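Local atomic coordinates of putative diguanylate cyclase (GGDEF) with PAS/PAC domain (Rhodopseudomonas palustris, PDB entry 3LIF), a protein that probably makes cyclic di-GMP from two molecules of GTP, the part described here being its extracellular PDC-fold sensor domain. Residues A[99-102]-A[103-107]. Numbering follows the deposited sequence.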
loop_
_atom_site.group_PDB
_atom_site.type_symbol
_atom_site.label_atom_id
_atom_site.label_comp_id
_atom_site.label_asym_id
_atom_site.label_seq_id
_atom_site.Cartn_x
_atom_site.Cartn_y
_atom_site.Cartn_z
ATOM N N SER A 99 -16.521 3.414 0.103
ATOM C CA SER A 99 -16.185 4.258 -1.093
ATOM C C SER A 99 -15.676 3.473 -2.272
ATOM O O SER A 99 -15.983 3.784 -3.456
ATOM C CB SER A 99 -15.127 5.332 -0.793
ATOM O OG SER A 99 -14.032 4.710 -0.198
ATOM N N TYR A 100 -14.851 2.484 -1.978
ATOM C CA TYR A 100 -14.356 1.685 -3.081
ATOM C C TYR A 100 -15.495 1.018 -3.811
ATOM O O TYR A 100 -15.427 0.873 -5.053
ATOM C CB TYR A 100 -13.345 0.663 -2.643
ATOM C CG TYR A 100 -13.841 -0.362 -1.660
ATOM C CD1 TYR A 100 -13.598 -0.197 -0.316
ATOM C CD2 TYR A 100 -14.508 -1.531 -2.073
ATOM C CE1 TYR A 100 -13.972 -1.134 0.595
ATOM C CE2 TYR A 100 -14.914 -2.504 -1.127
ATOM C CZ TYR A 100 -14.618 -2.276 0.198
ATOM O OH TYR A 100 -14.983 -3.126 1.203
ATOM N N PHE A 101 -16.540 0.625 -3.074
ATOM C CA PHE A 101 -17.682 0.013 -3.719
ATOM C C PHE A 101 -18.368 1.036 -4.560
ATOM O O PHE A 101 -18.604 0.805 -5.749
ATOM C CB PHE A 101 -18.672 -0.581 -2.749
ATOM C CG PHE A 101 -19.991 -0.915 -3.391
ATOM C CD1 PHE A 101 -20.153 -2.090 -4.081
ATOM C CD2 PHE A 101 -21.075 -0.052 -3.294
ATOM C CE1 PHE A 101 -21.354 -2.413 -4.661
ATOM C CE2 PHE A 101 -22.296 -0.365 -3.922
ATOM C CZ PHE A 101 -22.420 -1.536 -4.614
ATOM N N ARG A 102 -18.692 2.179 -3.961
ATOM C CA ARG A 102 -19.265 3.247 -4.752
ATOM C C ARG A 102 -18.395 3.571 -5.981
ATOM O O ARG A 102 -18.913 3.800 -7.054
ATOM C CB ARG A 102 -19.566 4.488 -3.886
ATOM C CG ARG A 102 -20.929 4.329 -3.194
ATOM C CD ARG A 102 -21.335 5.395 -2.231
ATOM N NE ARG A 102 -20.435 5.390 -1.089
ATOM C CZ ARG A 102 -19.430 6.269 -0.953
ATOM N NH1 ARG A 102 -19.229 7.180 -1.906
ATOM N NH2 ARG A 102 -18.630 6.261 0.121
ATOM N N TYR A 103 -17.078 3.582 -5.844
ATOM C CA TYR A 103 -16.276 3.990 -6.962
ATOM C C TYR A 103 -16.370 2.982 -8.136
ATOM O O TYR A 103 -16.566 3.358 -9.302
ATOM C CB TYR A 103 -14.852 4.211 -6.503
ATOM C CG TYR A 103 -13.892 4.417 -7.645
ATOM C CD1 TYR A 103 -13.340 3.312 -8.309
ATOM C CD2 TYR A 103 -13.536 5.705 -8.084
ATOM C CE1 TYR A 103 -12.465 3.470 -9.385
ATOM C CE2 TYR A 103 -12.657 5.880 -9.158
ATOM C CZ TYR A 103 -12.116 4.751 -9.810
ATOM O OH TYR A 103 -11.214 4.861 -10.876
ATOM N N HIS A 104 -16.287 1.689 -7.853
ATOM C CA HIS A 104 -16.392 0.774 -8.949
ATOM C C HIS A 104 -17.738 0.706 -9.595
ATOM O O HIS A 104 -17.829 0.322 -10.774
ATOM C CB HIS A 104 -15.939 -0.606 -8.533
ATOM C CG HIS A 104 -14.475 -0.653 -8.253
ATOM N ND1 HIS A 104 -13.946 -1.150 -7.076
ATOM C CD2 HIS A 104 -13.432 -0.156 -8.952
ATOM C CE1 HIS A 104 -12.633 -1.011 -7.081
ATOM N NE2 HIS A 104 -12.298 -0.401 -8.204
ATOM N N ARG A 105 -18.805 1.006 -8.840
ATOM C CA ARG A 105 -20.123 0.954 -9.427
ATOM C C ARG A 105 -20.290 2.143 -10.382
ATOM O O ARG A 105 -21.026 2.085 -11.343
ATOM C CB ARG A 105 -21.201 1.002 -8.369
ATOM C CG ARG A 105 -22.611 0.943 -8.952
ATOM C CD ARG A 105 -23.653 0.994 -7.897
ATOM N NE ARG A 105 -23.502 2.191 -7.086
ATOM C CZ ARG A 105 -24.095 2.389 -5.901
ATOM N NH1 ARG A 105 -24.872 1.452 -5.358
ATOM N NH2 ARG A 105 -23.871 3.517 -5.238
ATOM N N ALA A 106 -19.593 3.223 -10.108
ATOM C CA ALA A 106 -19.732 4.380 -10.927
ATOM C C ALA A 106 -18.799 4.413 -12.149
ATOM O O ALA A 106 -19.129 5.084 -13.106
ATOM C CB ALA A 106 -19.532 5.615 -10.089
ATOM N N ASN A 107 -17.636 3.750 -12.118
ATOM C CA ASN A 107 -16.628 3.869 -13.191
ATOM C C ASN A 107 -16.231 2.542 -13.772
ATOM O O ASN A 107 -15.846 1.632 -13.037
ATOM C CB ASN A 107 -15.344 4.509 -12.693
ATOM C CG ASN A 107 -15.588 5.731 -11.866
ATOM O OD1 ASN A 107 -15.952 5.640 -10.692
ATOM N ND2 ASN A 107 -15.358 6.891 -12.449
HETATM O O HOH W 1 -21.541 4.286 -7.470
#
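The carbonyl oxygen of R102 is gripped by three donors: A106 N at 3.2 Å, the helical i to i+4 bond, R105 N through a weak bond, and a water that donates from 2.7 Å. The same water accepts from R105 NE at 2.9 Å, lying in the guanidinium plane at its edge, bridging the R105 side chain to the backbone carbonyl three residues earlier. R105 runs out extended, CG anti to the backbone N (chi1 -180°). The bend at chi3 (57°) then turns one guanidinium face to F101 CE2, which sits over it toward the rim. R105 NH1 lies 3.5 Å from F101 CE2, at the edge of the phenyl ring and near its plane; ring and guanidinium planes stand 71° apart. R105 NH2 also passes 3.7 Å from the aliphatic CG of R102, whose own NH2 is hydrogen-bonded to D97 O. The short helix 99-106 belongs to the first of the two PDC-type modules, probably the membrane-distal one, and packs against its antiparallel sheet, where Y100 and H104 touch strands 113-119, 126-135 and 141-149. Y100 OH is hydrogen-bonded to a methylpentanediol molecule, probably from the crystallisation liquor. Further i to i+4 bonds join Y100 O to H104 N (3.0 Å) and F101 O to R105 N (3.1 Å).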